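Local coordinates for protein acetone carboxylase alpha subunit (PDB 5M45) that forms the alpha subunit of acetone carboxylase, a large multi-subunit enzyme, and belongs to the hydantoinase B/oxoprolinase family, at residues N434-N445 / N528-N539; R15-L24 / E163-G171. All blocks are in the same frame, centred on the assembly; numbering follows the deposited sequence.

Contact 1 of 2, residues N434-N445 / N528-N539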
loop_
_atom_site.group_PDB
_atom_site.type_symbol
_atom_site.label_atom_id
_atom_site.label_comp_id
_atom_site.label_asym_id
_atom_site.label_seq_id
_atom_site.Cartn_x
_atom_site.Cartn_y
_atom_site.Cartn_z
ATOM N N ASN A 434 -20.290 19.003 -13.911
ATOM C CA ASN A 434 -19.596 17.795 -13.483
ATOM C C ASN A 434 -18.191 17.778 -14.145
ATOM O O ASN A 434 -18.076 17.926 -15.381
ATOM C CB ASN A 434 -20.392 16.534 -13.861
ATOM C CG ASN A 434 -19.899 15.295 -13.140
ATOM O OD1 ASN A 434 -18.863 14.711 -13.498
ATOM N ND2 ASN A 434 -20.642 14.870 -12.124
ATOM N N THR A 435 -17.146 17.640 -13.331
ATOM C CA THR A 435 -15.760 17.726 -13.822
ATOM C C THR A 435 -15.281 16.331 -14.304
ATOM O O THR A 435 -14.689 15.558 -13.523
ATOM C CB THR A 435 -14.822 18.298 -12.732
ATOM O OG1 THR A 435 -14.712 17.376 -11.633
ATOM C CG2 THR A 435 -15.302 19.609 -12.268
ATOM N N SER A 436 -15.605 16.015 -15.550
ATOM C CA SER A 436 -15.305 14.690 -16.184
ATOM C C SER A 436 -15.517 14.851 -17.699
ATOM O O SER A 436 -16.010 15.910 -18.112
ATOM C CB SER A 436 -16.214 13.607 -15.585
ATOM O OG SER A 436 -17.594 13.783 -15.958
ATOM N N ASN A 437 -15.173 13.901 -18.574
ATOM C CA ASN A 437 -14.492 12.599 -18.348
ATOM C C ASN A 437 -13.021 12.726 -17.965
ATOM O O ASN A 437 -12.368 13.662 -18.387
ATOM C CB ASN A 437 -14.551 11.801 -19.655
ATOM C CG ASN A 437 -13.897 10.409 -19.542
ATOM O OD1 ASN A 437 -14.412 9.513 -18.845
ATOM N ND2 ASN A 437 -12.803 10.215 -20.274
ATOM N N TRP A 438 -12.521 11.742 -17.210
ATOM C CA TRP A 438 -11.093 11.554 -16.920
ATOM C C TRP A 438 -10.495 10.404 -17.765
ATOM O O TRP A 438 -10.740 9.198 -17.495
ATOM C CB TRP A 438 -10.889 11.284 -15.418
ATOM C CG TRP A 438 -11.308 12.403 -14.529
ATOM C CD1 TRP A 438 -12.540 12.543 -13.913
ATOM C CD2 TRP A 438 -10.540 13.558 -14.143
ATOM N NE1 TRP A 438 -12.579 13.695 -13.183
ATOM C CE2 TRP A 438 -11.384 14.361 -13.318
ATOM C CE3 TRP A 438 -9.262 14.021 -14.449
ATOM C CZ2 TRP A 438 -10.966 15.573 -12.758
ATOM C CZ3 TRP A 438 -8.818 15.252 -13.882
ATOM C CH2 TRP A 438 -9.685 16.003 -13.018
ATOM N N LEU A 439 -9.754 10.779 -18.813
ATOM C CA LEU A 439 -9.062 9.822 -19.669
ATOM C C LEU A 439 -7.908 9.196 -18.865
ATOM O O LEU A 439 -7.050 9.909 -18.366
ATOM C CB LEU A 439 -8.534 10.494 -20.957
ATOM C CG LEU A 439 -7.720 9.665 -21.970
ATOM C CD1 LEU A 439 -7.837 10.208 -23.377
ATOM C CD2 LEU A 439 -6.227 9.515 -21.608
ATOM N N GLN A 440 -7.933 7.880 -18.734
ATOM C CA GLN A 440 -6.950 7.150 -17.884
ATOM C C GLN A 440 -6.519 5.843 -18.538
ATOM O O GLN A 440 -7.198 5.330 -19.423
ATOM C CB GLN A 440 -7.569 6.834 -16.530
ATOM C CG GLN A 440 -7.873 8.082 -15.696
ATOM C CD GLN A 440 -8.640 7.756 -14.437
ATOM O OE1 GLN A 440 -8.056 7.396 -13.411
ATOM N NE2 GLN A 440 -9.966 7.839 -14.515
ATOM N N GLY A 441 -5.399 5.312 -18.083
ATOM C CA GLY A 441 -4.823 4.076 -18.589
ATOM C C GLY A 441 -3.372 3.877 -18.220
ATOM O O GLY A 441 -2.748 4.751 -17.630
ATOM N N GLY A 442 -2.829 2.717 -18.583
ATOM C CA GLY A 442 -1.450 2.369 -18.252
ATOM C C GLY A 442 -0.854 1.231 -19.071
ATOM O O GLY A 442 -1.527 0.600 -19.895
ATOM N N GLY A 443 0.433 0.987 -18.820
ATOM C CA GLY A 443 1.238 0.001 -19.561
ATOM C C GLY A 443 2.583 0.611 -19.929
ATOM O O GLY A 443 3.139 1.417 -19.146
ATOM N N PHE A 444 3.106 0.239 -21.098
ATOM C CA PHE A 444 4.376 0.828 -21.604
ATOM C C PHE A 444 4.150 2.000 -22.557
ATOM O O PHE A 444 3.315 1.939 -23.467
ATOM C CB PHE A 444 5.277 -0.224 -22.276
ATOM C CG PHE A 444 6.138 -0.985 -21.288
ATOM C CD1 PHE A 444 5.584 -1.929 -20.490
ATOM C CD2 PHE A 444 7.485 -0.719 -21.149
ATOM C CE1 PHE A 444 6.365 -2.615 -19.545
ATOM C CE2 PHE A 444 8.260 -1.377 -20.225
ATOM C CZ PHE A 444 7.703 -2.332 -19.411
ATOM N N ASN A 445 4.912 3.081 -22.341
ATOM C CA ASN A 445 4.755 4.305 -23.137
ATOM C C ASN A 445 5.787 4.387 -24.299
ATOM O O ASN A 445 6.498 3.414 -24.632
ATOM C CB ASN A 445 4.775 5.521 -22.211
ATOM C CG ASN A 445 6.150 5.771 -21.598
ATOM O OD1 ASN A 445 7.170 5.126 -21.967
ATOM N ND2 ASN A 445 6.191 6.684 -20.609
ATOM N N ASN A 528 2.456 4.330 -30.446
ATOM C CA ASN A 528 3.725 4.031 -29.768
ATOM C C ASN A 528 3.522 3.536 -28.301
ATOM O O ASN A 528 4.394 3.751 -27.436
ATOM C CB ASN A 528 4.676 5.235 -29.870
ATOM C CG ASN A 528 6.152 4.844 -29.948
ATOM O OD1 ASN A 528 6.516 3.692 -29.878
ATOM N ND2 ASN A 528 7.020 5.850 -30.083
ATOM N N ALA A 529 2.383 2.914 -28.034
ATOM C CA ALA A 529 2.099 2.235 -26.750
ATOM C C ALA A 529 2.311 0.717 -26.887
ATOM O O ALA A 529 2.126 0.148 -27.984
ATOM C CB ALA A 529 0.646 2.496 -26.317
ATOM N N LYS A 530 2.647 0.053 -25.776
ATOM C CA LYS A 530 2.761 -1.402 -25.725
ATOM C C LYS A 530 2.116 -1.943 -24.454
ATOM O O LYS A 530 2.181 -1.309 -23.383
ATOM C CB LYS A 530 4.238 -1.850 -25.762
ATOM C CG LYS A 530 5.018 -1.298 -26.964
ATOM C CD LYS A 530 5.726 0.010 -26.572
ATOM C CE LYS A 530 6.178 0.768 -27.836
ATOM N NZ LYS A 530 6.830 2.040 -27.516
ATOM N N ASP A 531 1.463 -3.100 -24.572
ATOM C CA ASP A 531 0.804 -3.746 -23.439
ATOM C C ASP A 531 -0.079 -2.728 -22.674
ATOM O O ASP A 531 0.018 -2.563 -21.454
ATOM C CB ASP A 531 1.862 -4.388 -22.521
ATOM C CG ASP A 531 2.621 -5.546 -23.195
ATOM O OD1 ASP A 531 2.251 -6.001 -24.279
ATOM O OD2 ASP A 531 3.610 -6.056 -22.597
ATOM N N TRP A 532 -0.931 -2.052 -23.439
ATOM C CA TRP A 532 -1.632 -0.856 -23.026
ATOM C C TRP A 532 -3.123 -1.154 -22.652
ATOM O O TRP A 532 -3.761 -2.049 -23.258
ATOM C CB TRP A 532 -1.537 0.197 -24.161
ATOM C CG TRP A 532 -1.947 1.597 -23.743
ATOM C CD1 TRP A 532 -3.054 2.281 -24.127
ATOM C CD2 TRP A 532 -1.228 2.460 -22.852
ATOM N NE1 TRP A 532 -3.079 3.497 -23.530
ATOM C CE2 TRP A 532 -1.963 3.639 -22.741
ATOM C CE3 TRP A 532 -0.016 2.350 -22.167
ATOM C CZ2 TRP A 532 -1.555 4.699 -21.939
ATOM C CZ3 TRP A 532 0.398 3.404 -21.368
ATOM C CH2 TRP A 532 -0.378 4.574 -21.270
ATOM N N THR A 533 -3.634 -0.415 -21.657
ATOM C CA THR A 533 -5.074 -0.441 -21.258
ATOM C C THR A 533 -5.609 0.986 -21.056
ATOM O O THR A 533 -4.827 1.904 -20.803
ATOM C CB THR A 533 -5.335 -1.201 -19.942
ATOM O OG1 THR A 533 -4.605 -0.578 -18.875
ATOM C CG2 THR A 533 -4.942 -2.665 -20.087
ATOM N N MET A 534 -6.932 1.174 -21.221
ATOM C CA MET A 534 -7.594 2.449 -20.915
ATOM C C MET A 534 -8.989 2.224 -20.305
ATOM O O MET A 534 -9.569 1.142 -20.422
ATOM C CB MET A 534 -7.703 3.352 -22.163
ATOM C CG MET A 534 -6.386 3.549 -22.931
ATOM S SD MET A 534 -6.437 4.700 -24.321
ATOM C CE MET A 534 -6.699 6.271 -23.475
ATOM N N PHE A 535 -9.523 3.254 -19.668
ATOM C CA PHE A 535 -10.875 3.231 -19.101
ATOM C C PHE A 535 -11.466 4.652 -19.012
ATOM O O PHE A 535 -10.771 5.650 -19.239
ATOM C CB PHE A 535 -10.931 2.471 -17.764
ATOM C CG PHE A 535 -10.097 3.075 -16.629
ATOM C CD1 PHE A 535 -8.722 2.797 -16.516
ATOM C CD2 PHE A 535 -10.699 3.866 -15.645
ATOM C CE1 PHE A 535 -7.964 3.311 -15.469
ATOM C CE2 PHE A 535 -9.951 4.385 -14.599
ATOM C CZ PHE A 535 -8.599 4.116 -14.507
ATOM N N PHE A 536 -12.776 4.686 -18.780
ATOM C CA PHE A 536 -13.577 5.921 -18.697
ATOM C C PHE A 536 -14.070 6.150 -17.267
ATOM O O PHE A 536 -14.364 5.182 -16.540
ATOM C CB PHE A 536 -14.833 5.797 -19.631
ATOM C CG PHE A 536 -14.520 5.752 -21.109
ATOM C CD1 PHE A 536 -14.221 4.557 -21.741
ATOM C CD2 PHE A 536 -14.556 6.894 -21.876
ATOM C CE1 PHE A 536 -13.933 4.495 -23.116
ATOM C CE2 PHE A 536 -14.272 6.855 -23.250
ATOM C CZ PHE A 536 -13.941 5.644 -23.874
ATOM N N MET A 537 -14.198 7.406 -16.866
ATOM C CA MET A 537 -14.732 7.780 -15.539
ATOM C C MET A 537 -15.403 9.161 -15.577
ATOM O O MET A 537 -14.745 10.172 -15.769
ATOM C CB MET A 537 -13.616 7.778 -14.466
ATOM C CG MET A 537 -14.101 8.011 -13.021
ATOM S SD MET A 537 -15.390 6.888 -12.446
ATOM C CE MET A 537 -16.819 7.928 -12.106
ATOM N N GLY A 538 -16.726 9.160 -15.368
ATOM C CA GLY A 538 -17.575 10.371 -15.353
ATOM C C GLY A 538 -19.050 10.017 -15.181
ATOM O O GLY A 538 -19.417 8.829 -15.119
ATOM N N ASN A 539 -19.894 11.035 -15.096
ATOM C CA ASN A 539 -21.350 10.856 -14.976
ATOM C C ASN A 539 -21.935 10.392 -16.316
ATOM O O ASN A 539 -21.474 10.823 -17.384
ATOM C CB ASN A 539 -22.030 12.145 -14.483
ATOM C CG ASN A 539 -21.879 13.316 -15.450
ATOM O OD1 ASN A 539 -20.787 13.612 -15.900
ATOM N ND2 ASN A 539 -22.999 13.990 -15.779
HETATM O O HOH W 1 -1.563 -2.478 -19.148
#
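Gln440 lies across the ring of Phe535, its partner as a hydrogen-bonded pair of antiparallel strands 440-442 and 532-535, the inner two of a four-stranded sheet. Its CB sits over one face (CH-pi, 3.8 Å from Gln440 CB to the Phe535 centroid). Chi1 (-66°) sets CG beside the backbone N, and the extended chain carries CD and the amide along the ring, the amide plane 51° from the ring plane. At the tip OE1 stays beside Phe535 CZ; NE2 meets CE2 and Met537 CB and donates weakly to Trp438 O. Farther along, Trp532 has Ala529 CB on one face and Gly442 on the other, Gly442 O lying 3.2 Å from Trp532 CE3. Past a beta bulge between Gly442 and Phe444, Lys530 NZ is surrounded by Asn445 O (3.2 Å), Asn528 O, Asn528 OD1 and salt-bridged Asp448 OD1, which must share its protons. At the other end Asn437 OD1 accepts from Met537 N (2.9 Å). The Asn434 and Asn539 amides stack, planes 24° apart; Asn434 OD1 and Asn539 OD1 (3.3 Å) are two acceptors without a bond; Ser436 OG donates to the former, Asn539 ND2 to Ile542 O. Strand pairing and Asn437 OD1 thus satisfy buried main-chain groups; Lys530 brings the charge.

Contact 2 of 2, residues R15-L24 / E163-G171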
loop_
_atom_site.group_PDB
_atom_site.type_symbol
_atom_site.label_atom_id
_atom_site.label_comp_id
_atom_site.label_asym_id
_atom_site.label_seq_id
_atom_site.Cartn_x
_atom_site.Cartn_y
_atom_site.Cartn_z
ATOM N N ARG A 15 8.556 21.387 28.957
ATOM C CA ARG A 15 8.165 22.653 28.246
ATOM C C ARG A 15 7.573 22.328 26.899
ATOM O O ARG A 15 8.159 21.559 26.156
ATOM C CB ARG A 15 9.381 23.570 28.056
ATOM C CG ARG A 15 9.006 24.979 27.608
ATOM C CD ARG A 15 10.213 25.826 27.232
ATOM N NE ARG A 15 9.829 27.076 26.532
ATOM C CZ ARG A 15 9.478 28.232 27.118
ATOM N NH1 ARG A 15 9.442 28.353 28.451
ATOM N NH2 ARG A 15 9.153 29.289 26.374
ATOM N N GLY A 16 6.410 22.887 26.584
ATOM C CA GLY A 16 5.839 22.736 25.249
ATOM C C GLY A 16 6.599 23.540 24.196
ATOM O O GLY A 16 7.251 24.563 24.514
ATOM N N ILE A 17 6.524 23.082 22.946
ATOM C CA ILE A 17 7.305 23.667 21.855
ATOM C C ILE A 17 6.766 24.959 21.255
ATOM O O ILE A 17 7.522 25.644 20.571
ATOM C CB ILE A 17 7.564 22.687 20.687
ATOM C CG1 ILE A 17 6.254 22.332 19.960
ATOM C CG2 ILE A 17 8.290 21.454 21.187
ATOM C CD1 ILE A 17 6.446 21.459 18.738
ATOM N N VAL A 18 5.486 25.294 21.457
ATOM C CA VAL A 18 4.935 26.540 20.869
ATOM C C VAL A 18 5.591 27.741 21.549
ATOM O O VAL A 18 5.950 27.661 22.745
ATOM C CB VAL A 18 3.401 26.628 21.004
ATOM C CG1 VAL A 18 2.833 27.939 20.447
ATOM C CG2 VAL A 18 2.739 25.442 20.306
ATOM N N ARG A 19 5.785 28.829 20.806
ATOM C CA ARG A 19 6.275 30.083 21.405
ATOM C C ARG A 19 5.463 30.458 22.647
ATOM O O ARG A 19 4.249 30.528 22.564
ATOM C CB ARG A 19 6.220 31.239 20.389
ATOM C CG ARG A 19 6.723 32.598 20.943
ATOM C CD ARG A 19 6.572 33.690 19.888
ATOM N NE ARG A 19 6.648 35.010 20.488
ATOM C CZ ARG A 19 7.749 35.613 20.867
ATOM N NH1 ARG A 19 8.957 35.051 20.666
ATOM N NH2 ARG A 19 7.641 36.835 21.433
ATOM N N GLY A 20 6.147 30.726 23.764
ATOM C CA GLY A 20 5.520 30.981 25.070
ATOM C C GLY A 20 5.489 29.765 26.014
ATOM O O GLY A 20 5.275 29.937 27.214
ATOM N N GLY A 21 5.672 28.547 25.487
ATOM C CA GLY A 21 5.800 27.344 26.315
ATOM C C GLY A 21 4.622 26.385 26.382
ATOM O O GLY A 21 4.707 25.334 27.043
ATOM N N GLU A 22 3.511 26.719 25.740
ATOM C CA GLU A 22 2.415 25.757 25.648
ATOM C C GLU A 22 2.806 24.586 24.737
ATOM O O GLU A 22 3.543 24.771 23.760
ATOM C CB GLU A 22 1.171 26.427 25.081
ATOM C CG GLU A 22 0.535 27.479 25.981
ATOM C CD GLU A 22 -0.578 28.196 25.248
ATOM O OE1 GLU A 22 -0.283 28.884 24.218
ATOM O OE2 GLU A 22 -1.751 28.042 25.664
ATOM N N THR A 23 2.299 23.397 25.029
ATOM C CA THR A 23 2.298 22.321 24.003
ATOM C C THR A 23 1.364 22.701 22.827
ATOM O O THR A 23 0.491 23.572 22.956
ATOM C CB THR A 23 1.822 20.934 24.563
ATOM O OG1 THR A 23 0.434 20.994 24.957
ATOM C CG2 THR A 23 2.679 20.503 25.756
ATOM N N LEU A 24 1.564 22.040 21.694
ATOM C CA LEU A 24 0.639 22.211 20.541
ATOM C C LEU A 24 -0.831 22.020 20.932
ATOM O O LEU A 24 -1.686 22.836 20.559
ATOM C CB LEU A 24 1.018 21.279 19.387
ATOM C CG LEU A 24 2.291 21.590 18.600
ATOM C CD1 LEU A 24 2.656 20.377 17.751
ATOM C CD2 LEU A 24 2.147 22.818 17.717
ATOM N N GLU A 163 13.848 31.270 17.098
ATOM C CA GLU A 163 14.599 31.176 18.356
ATOM C C GLU A 163 14.240 29.961 19.199
ATOM O O GLU A 163 14.009 30.061 20.389
ATOM C CB GLU A 163 14.473 32.490 19.128
ATOM C CG GLU A 163 15.404 33.519 18.467
ATOM C CD GLU A 163 15.328 34.909 19.045
ATOM O OE1 GLU A 163 14.527 35.100 20.002
ATOM O OE2 GLU A 163 16.061 35.808 18.513
ATOM N N GLY A 164 14.188 28.809 18.547
ATOM C CA GLY A 164 13.960 27.538 19.198
ATOM C C GLY A 164 12.531 27.171 19.516
ATOM O O GLY A 164 12.308 26.132 20.094
ATOM N N GLU A 165 11.557 27.985 19.142
ATOM C CA GLU A 165 10.143 27.690 19.414
ATOM C C GLU A 165 9.322 27.705 18.117
ATOM O O GLU A 165 9.656 28.404 17.172
ATOM C CB GLU A 165 9.567 28.701 20.414
ATOM C CG GLU A 165 10.339 28.853 21.729
ATOM C CD GLU A 165 9.677 29.866 22.648
ATOM O OE1 GLU A 165 9.791 31.070 22.343
ATOM O OE2 GLU A 165 8.975 29.494 23.625
ATOM N N LEU A 166 8.245 26.926 18.090
ATOM C CA LEU A 166 7.402 26.796 16.898
ATOM C C LEU A 166 6.472 27.990 16.780
ATOM O O LEU A 166 5.776 28.327 17.759
ATOM C CB LEU A 166 6.580 25.490 16.947
ATOM C CG LEU A 166 5.798 25.113 15.661
ATOM C CD1 LEU A 166 5.796 23.611 15.434
ATOM C CD2 LEU A 166 4.370 25.614 15.701
ATOM N N ILE A 167 6.450 28.614 15.608
ATOM C CA ILE A 167 5.605 29.758 15.347
ATOM C C ILE A 167 4.628 29.565 14.171
ATOM O O ILE A 167 3.811 30.458 13.905
ATOM C CB ILE A 167 6.421 31.067 15.146
ATOM C CG1 ILE A 167 7.380 30.956 13.959
ATOM C CG2 ILE A 167 7.233 31.392 16.402
ATOM C CD1 ILE A 167 7.734 32.309 13.336
ATOM N N GLY A 168 4.647 28.406 13.528
ATOM C CA GLY A 168 3.779 28.155 12.362
ATOM C C GLY A 168 4.158 26.901 11.600
ATOM O O GLY A 168 5.003 26.106 12.057
ATOM N N TRP A 169 3.477 26.698 10.474
ATOM C CA TRP A 169 3.764 25.596 9.568
ATOM C C TRP A 169 3.572 26.078 8.125
ATOM O O TRP A 169 2.823 27.035 7.894
ATOM C CB TRP A 169 2.771 24.443 9.792
ATOM C CG TRP A 169 2.529 23.933 11.207
ATOM C CD1 TRP A 169 1.805 24.541 12.193
ATOM C CD2 TRP A 169 2.996 22.696 11.770
ATOM N NE1 TRP A 169 1.778 23.767 13.327
ATOM C CE2 TRP A 169 2.497 22.628 13.098
ATOM C CE3 TRP A 169 3.767 21.632 11.285
ATOM C CZ2 TRP A 169 2.738 21.531 13.929
ATOM C CZ3 TRP A 169 4.007 20.535 12.134
ATOM C CH2 TRP A 169 3.494 20.499 13.427
ATOM N N VAL A 170 4.194 25.389 7.151
ATOM C CA VAL A 170 3.883 25.620 5.740
ATOM C C VAL A 170 3.539 24.276 5.078
ATOM O O VAL A 170 4.233 23.255 5.285
ATOM C CB VAL A 170 5.009 26.354 4.977
ATOM C CG1 VAL A 170 6.343 25.675 5.147
ATOM C CG2 VAL A 170 4.696 26.480 3.491
ATOM N N GLY A 171 2.466 24.270 4.304
ATOM C CA GLY A 171 2.051 23.080 3.552
ATOM C C GLY A 171 2.116 23.313 2.057
ATOM O O GLY A 171 1.758 24.406 1.586
HETATM O O HOH W 2 8.749 26.805 23.934
HETATM O O HOH W 3 9.966 32.344 19.838
#
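The guanidinium of Arg15 has Gly21 CA over the centre of one face and the carboxylate of Glu165 at its edge. Arg15 NH2 donates to Glu165 OE2 at 2.8 Å in a salt bridge that lies in the guanidinium plane but rises about 40° out of the carboxylate plane. From the opposite face of that carboxylate, Gly20 N reaches the same oxygen at 3.1 Å, so OE2 is gripped on both faces, and a water joins it to Arg15 NE. Arg15 reaches the carboxylate with a straight chain (chi1 -168°). Glu165 OE1 stands 4.4 Å from Arg19 NH1, out of the guanidinium plane, so the two share charge attraction but no direct bond; a second water, at the edge of that group, links Arg19 NH1 to OE1, while Arg19 NH2 has a salt bridge with Glu258. The indole of Trp169 carries Leu166 CD1 over one face and meets Leu24 at its edge, Leu24 CD1 lying 4.0 Å from Trp169 CZ2. Ile17 CD1 and Leu24 CD2 also pack on the two methyls of Leu166.

Between the polar and apolar parts, the backbones form a single bridge at Val18 and Leu166: Leu166 N donates to Ile17 O at 2.9 Å and Arg19 N to Leu166 O at 3.1 Å. The type II turn from Val18 to Gly21 brings Gly20 N to the carboxylate.

Strand 165-175 lies inside an antiparallel sheet, between strands 90-95 and 153-162, with a classic beta bulge where Ile167 and Gly168 face Ile160. Segment 15-24 runs across the beginning of this strand and leads into helix 24-38, with Thr23 as its N-cap; helix 257-282 packs against Val18, Arg19 and Ile167, and helix 111-124 against Leu24 and Trp169.

The two contacts share no strand or sheet: their centres are about 46 Å apart, and contact 2 closes along the chain before contact 1 opens. Contact 1 is buried and pairs two neighbouring strands of one antiparallel sheet, so main-chain bonds recur along its length and a second subunit packs on the part round Phe444 and Lys530-Thr533. Contact 2 lies farther from the chain centre and is only partly buried; there an N-terminal loop meets the start of a strand through a single bridge. Its chemistry is correspondingly divided, with charged groups and waters toward the exposed side and leucine, isoleucine and tryptophan packing inward, whereas contact 1 rests on main-chain bonds, aromatic rings and amides, with the charged Lys530 at its end.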